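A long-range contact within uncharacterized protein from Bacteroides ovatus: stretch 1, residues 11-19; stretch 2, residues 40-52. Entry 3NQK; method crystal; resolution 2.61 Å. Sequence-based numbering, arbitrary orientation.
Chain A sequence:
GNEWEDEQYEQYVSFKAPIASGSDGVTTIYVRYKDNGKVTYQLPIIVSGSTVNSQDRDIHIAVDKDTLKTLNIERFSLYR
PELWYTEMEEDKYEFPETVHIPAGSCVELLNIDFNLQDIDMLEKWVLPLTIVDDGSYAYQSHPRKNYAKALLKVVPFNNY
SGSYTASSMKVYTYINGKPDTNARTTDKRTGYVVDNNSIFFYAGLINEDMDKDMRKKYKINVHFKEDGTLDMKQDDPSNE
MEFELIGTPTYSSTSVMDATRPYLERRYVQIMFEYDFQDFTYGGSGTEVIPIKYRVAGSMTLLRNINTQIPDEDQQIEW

Stretch 1, residues 11-19: QYVSFKAPI
Stretch 2 (40-52) TYQLPIIVSGSTV

The contact is an antiparallel pairing of strand 12-15 with strand 40-48, held chiefly by five backbone hydrogen bonds. The strongest pair joins Ser14 to Ile46: Ile46 N donates to Ser14 O at 2.7 Å with an N-H...O angle of 172°, and Ser14 N donates to Ile46 O at 2.9 Å and 169°. Two residues back, Ser48 N donates to Tyr12 O at 2.9 Å, while the return bond from Tyr12 N to Ser48 O is longer, at 3.2 Å. Beyond the end of the short strand, Lys16 N donates to Pro44 O at 2.9 Å; Pro44 has no amide hydrogen to offer in return, so this ladder ends with a single bond.

The register is Tyr12-Ser48, Val13-Val47, Ser14-Ile46 and Phe15-Ile45. Tyr12 CA lies 5.4 Å from Ser48 CA, and Ser14 CA 5.4 Å from Ile46 CA, in the hydrogen-bonded pairs; the alternate pairs close to 4.5 Å for Val13 CA to Val47 CA and 4.6 Å for Phe15 CA to Ile45 CA. The strand axes approach to 4.7 Å, with N-to-C directions 161° apart. Backbone angles are extended throughout, from -115/133 at Tyr12 and -108/127 at Val13 to -150/170 at Ser14 and -89/149 at Phe15; opposite them, Ile45 and Ile46 adopt -110/126 and -120/137. Between the hydrogen bonds, CA-H...O contacts add to the ladder: Val13 CA lies 3.4 Å from Ile46 O, and Phe15 CA lies 3.4 Å from Pro44 O.

On the sheet face carrying Tyr12, Ser14, Ile46 and Ser48, a water links the strands. It donates to Tyr12 O at 3.1 Å and hydrogen-bonds Ser14 OG at a very short 2.4 Å and Ser48 OG at 3.0 Å. The p rotamer of Ser14 and the m rotamer of Ser48 bring both hydroxyls to this site, where small polar side chains leave room for the solvent molecule. Tyr12 (chi1 t) starts on the same face, but its ring leads away from the partner strand. Further along, Ile46 (chi1 -85°, chi2 67°) brings CD1 to 3.7 Å from Lys16 CB, so the aliphatic base of the lysine covers buried isoleucine while its end leads away.

The face carrying Val13, Phe15, Ile45 and Val47 is apolar. Val13 and Val47, both t, meet at 4.1 Å between their CG2 atoms, and Val13 CG1 reaches Ile45 CG2 at 3.9 Å. These branched side chains are buried and suit the extended backbone. Phe15 (m, chi2 -76°) places CD1 4.0 Å from Ile45 CG1 and 3.6 Å from Leu43 CD2; Leu43 is t,p and also sets CD1 4.3 Å from Ala17 CB.

At the far end, Gln11 (m,t, chi3 -55°) extends past Gly49, its NE2 4.2 Å from Gly49 CA. A CB at Gly49 would lie 2.8 Å from Gln11 NE2, a clash that glycine avoids. Together the stretches bury 782 Å², summed over both sides.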

ATOM      1  N   GLN A  11      -8.180   5.232  28.470  1.00 74.46           N
ATOM      2  CA  GLN A  11      -7.575   5.029  27.111  1.00 74.17           C
ATOM      3  C   GLN A  11      -6.399   4.026  27.125  1.00 72.28           C
ATOM      4  O   GLN A  11      -5.527   4.082  27.984  1.00 73.53           O
ATOM      5  CB  GLN A  11      -7.118   6.355  26.532  1.00 74.19           C
ATOM      6  CG  GLN A  11      -8.246   7.256  26.157  1.00 83.42           C
ATOM      7  CD  GLN A  11      -7.792   8.442  25.361  1.00 89.75           C
ATOM      8  OE1 GLN A  11      -6.916   9.185  25.786  1.00 94.04           O
ATOM      9  NE2 GLN A  11      -8.397   8.639  24.194  1.00 94.81           N
ATOM     10  N   TYR A  12      -6.366   3.167  26.111  1.00 68.94           N
ATOM     11  CA  TYR A  12      -5.420   2.072  26.033  1.00 67.37           C
ATOM     12  C   TYR A  12      -4.478   2.286  24.832  1.00 63.00           C
ATOM     13  O   TYR A  12      -4.934   2.610  23.733  1.00 64.58           O
ATOM     14  CB  TYR A  12      -6.211   0.748  25.886  1.00 68.17           C
ATOM     15  CG  TYR A  12      -5.371  -0.538  25.901  1.00 81.28           C
ATOM     16  CD1 TYR A  12      -4.779  -1.004  27.088  1.00 92.20           C
ATOM     17  CD2 TYR A  12      -5.266  -1.341  24.756  1.00 88.22           C
ATOM     18  CE1 TYR A  12      -4.032  -2.204  27.110  1.00 91.28           C
ATOM     19  CE2 TYR A  12      -4.528  -2.546  24.773  1.00 89.03           C
ATOM     20  CZ  TYR A  12      -3.914  -2.962  25.948  1.00 89.24           C
ATOM     21  OH  TYR A  12      -3.198  -4.134  25.962  1.00 85.05           O
ATOM     22  N   VAL A  13      -3.166   2.122  25.055  1.00 55.87           N
ATOM     23  CA  VAL A  13      -2.170   2.293  23.996  1.00 49.75           C
ATOM     24  C   VAL A  13      -1.606   0.951  23.594  1.00 48.78           C
ATOM     25  O   VAL A  13      -1.074   0.243  24.422  1.00 49.48           O
ATOM     26  CB  VAL A  13      -1.009   3.166  24.463  1.00 50.98           C
ATOM     27  CG1 VAL A  13       0.074   3.277  23.353  1.00 41.82           C
ATOM     28  CG2 VAL A  13      -1.507   4.527  24.866  1.00 46.13           C
ATOM     29  N   SER A  14      -1.650   0.641  22.298  1.00 46.53           N
ATOM     30  CA  SER A  14      -1.226  -0.661  21.814  1.00 44.43           C
ATOM     31  C   SER A  14      -0.664  -0.630  20.391  1.00 44.50           C
ATOM     32  O   SER A  14      -0.768   0.374  19.687  1.00 45.41           O
ATOM     33  CB  SER A  14      -2.389  -1.619  21.851  1.00 44.60           C
ATOM     34  OG  SER A  14      -3.397  -1.200  20.967  1.00 38.86           O
ATOM     35  N   PHE A  15      -0.071  -1.758  19.988  1.00 44.86           N
ATOM     36  CA  PHE A  15       0.502  -1.926  18.661  1.00 45.57           C
ATOM     37  C   PHE A  15      -0.550  -2.444  17.714  1.00 46.71           C
ATOM     38  O   PHE A  15      -1.431  -3.195  18.117  1.00 44.90           O
ATOM     39  CB  PHE A  15       1.636  -2.955  18.700  1.00 45.20           C
ATOM     40  CG  PHE A  15       2.789  -2.578  19.598  1.00 46.17           C
ATOM     41  CD1 PHE A  15       3.716  -1.617  19.199  1.00 46.34           C
ATOM     42  CD2 PHE A  15       3.016  -3.262  20.774  1.00 47.26           C
ATOM     43  CE1 PHE A  15       4.798  -1.312  19.983  1.00 45.85           C
ATOM     44  CE2 PHE A  15       4.105  -2.961  21.566  1.00 51.10           C
ATOM     45  CZ  PHE A  15       4.995  -1.978  21.172  1.00 49.49           C
ATOM     46  N   LYS A  16      -0.444  -2.084  16.439  1.00 50.68           N
ATOM     47  CA  LYS A  16      -1.351  -2.641  15.429  1.00 55.39           C
ATOM     48  C   LYS A  16      -0.594  -3.116  14.195  1.00 55.89           C
ATOM     49  O   LYS A  16      -0.353  -2.348  13.256  1.00 55.40           O
ATOM     50  CB  LYS A  16      -2.421  -1.627  15.034  1.00 57.40           C
ATOM     51  CG  LYS A  16      -3.803  -2.243  14.823  1.00 65.11           C
ATOM     52  CD  LYS A  16      -4.424  -2.703  16.176  1.00 73.24           C
ATOM     53  CE  LYS A  16      -5.904  -3.093  16.021  1.00 79.68           C
ATOM     54  NZ  LYS A  16      -6.116  -4.125  14.933  1.00 76.32           N
ATOM     55  N   ALA A  17      -0.224  -4.388  14.201  1.00 58.04           N
ATOM     56  CA  ALA A  17       0.383  -4.998  13.041  1.00 60.03           C
ATOM     57  C   ALA A  17      -0.677  -5.102  11.923  1.00 64.40           C
ATOM     58  O   ALA A  17      -1.883  -4.940  12.185  1.00 63.86           O
ATOM     59  CB  ALA A  17       0.923  -6.365  13.389  1.00 56.89           C
ATOM     60  N   PRO A  18      -0.230  -5.356  10.671  1.00 68.29           N
ATOM     61  CA  PRO A  18      -1.152  -5.495   9.524  1.00 70.20           C
ATOM     62  C   PRO A  18      -2.216  -6.600   9.720  1.00 70.34           C
ATOM     63  O   PRO A  18      -3.364  -6.432   9.315  1.00 70.84           O
ATOM     64  CB  PRO A  18      -0.214  -5.854   8.354  1.00 71.35           C
ATOM     65  CG  PRO A  18       1.140  -5.355   8.765  1.00 69.70           C
ATOM     66  CD  PRO A  18       1.191  -5.433  10.261  1.00 67.77           C
ATOM     67  N   ILE A  19      -1.828  -7.704  10.347  1.00 70.57           N
ATOM     68  CA  ILE A  19      -2.737  -8.820  10.557  1.00 72.57           C
ATOM     69  C   ILE A  19      -2.781  -9.229  12.018  1.00 72.79           C
ATOM     70  O   ILE A  19      -1.895  -8.894  12.789  1.00 73.52           O
ATOM     71  CB  ILE A  19      -2.334 -10.056   9.675  1.00 73.54           C
ATOM     72  CG1 ILE A  19      -0.934 -10.584  10.068  1.00 75.34           C
ATOM     73  CG2 ILE A  19      -2.388  -9.679   8.177  1.00 72.79           C
ATOM     74  CD1 ILE A  19      -0.459 -11.794   9.227  1.00 74.50           C
ATOM     75  N   THR A  40      13.348  -1.183   6.354  1.00 51.76           N
ATOM     76  CA  THR A  40      12.625  -0.610   7.474  1.00 49.69           C
ATOM     77  C   THR A  40      11.228  -1.165   7.550  1.00 47.85           C
ATOM     78  O   THR A  40      10.560  -1.318   6.535  1.00 49.15           O
ATOM     79  CB  THR A  40      12.531   0.915   7.357  1.00 49.50           C
ATOM     80  OG1 THR A  40      13.843   1.473   7.313  1.00 51.96           O
ATOM     81  CG2 THR A  40      11.803   1.483   8.530  1.00 49.78           C
ATOM     82  N   TYR A  41      10.788  -1.479   8.764  1.00 45.23           N
ATOM     83  CA  TYR A  41       9.426  -1.886   8.990  1.00 43.59           C
ATOM     84  C   TYR A  41       8.749  -0.896   9.908  1.00 43.96           C
ATOM     85  O   TYR A  41       9.273  -0.549  10.964  1.00 45.01           O
ATOM     86  CB  TYR A  41       9.370  -3.272   9.608  1.00 42.53           C
ATOM     87  CG  TYR A  41       7.966  -3.780   9.778  1.00 46.62           C
ATOM     88  CD1 TYR A  41       7.266  -4.311   8.700  1.00 52.75           C
ATOM     89  CD2 TYR A  41       7.319  -3.703  11.006  1.00 46.23           C
ATOM     90  CE1 TYR A  41       5.964  -4.758   8.840  1.00 50.89           C
ATOM     91  CE2 TYR A  41       6.026  -4.161  11.159  1.00 53.35           C
ATOM     92  CZ  TYR A  41       5.352  -4.687  10.066  1.00 54.60           C
ATOM     93  OH  TYR A  41       4.066  -5.144  10.208  1.00 66.40           O
ATOM     94  N   GLN A  42       7.557  -0.478   9.528  1.00 43.79           N
ATOM     95  CA  GLN A  42       6.824   0.493  10.292  1.00 43.09           C
ATOM     96  C   GLN A  42       5.662  -0.157  11.028  1.00 43.36           C
ATOM     97  O   GLN A  42       4.734  -0.698  10.402  1.00 44.95           O
ATOM     98  CB  GLN A  42       6.331   1.593   9.376  1.00 43.79           C
ATOM     99  CG  GLN A  42       7.469   2.317   8.667  1.00 48.94           C
ATOM    100  CD  GLN A  42       7.017   3.533   7.931  1.00 49.17           C
ATOM    101  OE1 GLN A  42       6.352   3.435   6.910  1.00 56.91           O
ATOM    102  NE2 GLN A  42       7.405   4.699   8.423  1.00 50.51           N
ATOM    103  N   LEU A  43       5.719  -0.095  12.364  1.00 40.17           N
ATOM    104  CA  LEU A  43       4.717  -0.684  13.224  1.00 38.99           C
ATOM    105  C   LEU A  43       3.903   0.404  13.896  1.00 40.47           C
ATOM    106  O   LEU A  43       4.427   1.198  14.667  1.00 37.91           O
ATOM    107  CB  LEU A  43       5.385  -1.548  14.280  1.00 40.62           C
ATOM    108  CG  LEU A  43       4.474  -2.215  15.287  1.00 37.88           C
ATOM    109  CD1 LEU A  43       3.468  -3.090  14.582  1.00 36.74           C
ATOM    110  CD2 LEU A  43       5.318  -3.030  16.272  1.00 38.87           C
ATOM    111  N   PRO A  44       2.616   0.456  13.589  1.00 42.13           N
ATOM    112  CA  PRO A  44       1.784   1.481  14.148  1.00 41.61           C
ATOM    113  C   PRO A  44       1.560   1.339  15.637  1.00 41.19           C
ATOM    114  O   PRO A  44       1.329   0.232  16.138  1.00 39.91           O
ATOM    115  CB  PRO A  44       0.461   1.292  13.414  1.00 41.62           C
ATOM    116  CG  PRO A  44       0.818   0.676  12.150  1.00 43.32           C
ATOM    117  CD  PRO A  44       2.010  -0.151  12.394  1.00 42.32           C
ATOM    118  N   ILE A  45       1.624   2.468  16.332  1.00 41.41           N
ATOM    119  CA  ILE A  45       1.246   2.544  17.716  1.00 41.87           C
ATOM    120  C   ILE A  45      -0.054   3.354  17.775  1.00 42.78           C
ATOM    121  O   ILE A  45      -0.135   4.461  17.227  1.00 41.77           O
ATOM    122  CB  ILE A  45       2.327   3.197  18.540  1.00 42.72           C
ATOM    123  CG1 ILE A  45       3.599   2.342  18.484  1.00 46.69           C
ATOM    124  CG2 ILE A  45       1.878   3.358  19.950  1.00 36.38           C
ATOM    125  CD1 ILE A  45       4.744   2.931  19.229  1.00 56.70           C
ATOM    126  N   ILE A  46      -1.074   2.766  18.394  1.00 41.47           N
ATOM    127  CA  ILE A  46      -2.419   3.288  18.351  1.00 42.71           C
ATOM    128  C   ILE A  46      -2.929   3.614  19.738  1.00 43.64           C
ATOM    129  O   ILE A  46      -2.733   2.838  20.675  1.00 44.25           O
ATOM    130  CB  ILE A  46      -3.379   2.241  17.695  1.00 43.26           C
ATOM    131  CG1 ILE A  46      -3.341   2.363  16.188  1.00 50.39           C
ATOM    132  CG2 ILE A  46      -4.768   2.429  18.149  1.00 45.86           C
ATOM    133  CD1 ILE A  46      -2.041   1.985  15.600  1.00 60.88           C
ATOM    134  N   VAL A  47      -3.593   4.771  19.871  1.00 43.66           N
ATOM    135  CA  VAL A  47      -4.229   5.160  21.128  1.00 45.23           C
ATOM    136  C   VAL A  47      -5.740   5.027  20.995  1.00 48.03           C
ATOM    137  O   VAL A  47      -6.401   5.896  20.439  1.00 47.85           O
ATOM    138  CB  VAL A  47      -3.863   6.594  21.513  1.00 47.58           C
ATOM    139  CG1 VAL A  47      -4.478   6.965  22.857  1.00 40.89           C
ATOM    140  CG2 VAL A  47      -2.328   6.763  21.552  1.00 43.34           C
ATOM    141  N   SER A  48      -6.275   3.925  21.504  1.00 54.22           N
ATOM    142  CA  SER A  48      -7.704   3.606  21.358  1.00 61.44           C
ATOM    143  C   SER A  48      -8.510   4.154  22.483  1.00 67.58           C
ATOM    144  O   SER A  48      -8.114   4.055  23.644  1.00 69.21           O
ATOM    145  CB  SER A  48      -7.913   2.083  21.298  1.00 62.59           C
ATOM    146  OG  SER A  48      -7.444   1.538  20.063  1.00 67.51           O
ATOM    147  N   GLY A  49      -9.683   4.686  22.159  1.00 74.06           N
ATOM    148  CA  GLY A  49     -10.566   5.214  23.179  1.00 79.58           C
ATOM    149  C   GLY A  49     -11.830   5.831  22.625  1.00 84.67           C
ATOM    150  O   GLY A  49     -11.912   6.159  21.418  1.00 83.56           O
ATOM    151  N   SER A  50     -12.835   5.964  23.508  1.00 89.48           N
ATOM    152  CA  SER A  50     -14.099   6.626  23.175  1.00 92.63           C
ATOM    153  C   SER A  50     -13.870   8.146  23.028  1.00 94.06           C
ATOM    154  O   SER A  50     -14.477   8.806  22.156  1.00 94.52           O
ATOM    155  CB  SER A  50     -15.155   6.351  24.266  1.00 93.33           C
ATOM    156  N   THR A  51     -12.962   8.682  23.855  1.00 92.96           N
ATOM    157  CA  THR A  51     -12.633  10.108  23.840  1.00 91.67           C
ATOM    158  C   THR A  51     -11.461  10.407  22.915  1.00 86.75           C
ATOM    159  O   THR A  51     -10.726   9.510  22.496  1.00 85.07           O
ATOM    160  CB  THR A  51     -12.235  10.605  25.250  1.00 93.60           C
ATOM    161  OG1 THR A  51     -13.060   9.982  26.233  1.00100.05           O
ATOM    162  CG2 THR A  51     -12.362  12.155  25.356  1.00 95.36           C
ATOM    163  N   VAL A  52     -11.296  11.683  22.614  1.00 83.94           N
ATOM    164  CA  VAL A  52     -10.141  12.168  21.911  1.00 80.34           C
ATOM    165  C   VAL A  52      -8.945  12.197  22.872  1.00 78.76           C
ATOM    166  O   VAL A  52      -9.054  12.692  24.010  1.00 81.41           O
ATOM    167  CB  VAL A  52     -10.379  13.603  21.392  1.00 80.92           C
ATOM    168  CG1 VAL A  52      -9.173  14.099  20.635  1.00 78.65           C
ATOM    169  CG2 VAL A  52     -11.648  13.663  20.515  1.00 82.17           C
TER
HETATM  170  O   HOH W   1      -4.998   0.559  21.391  1.00 42.69           O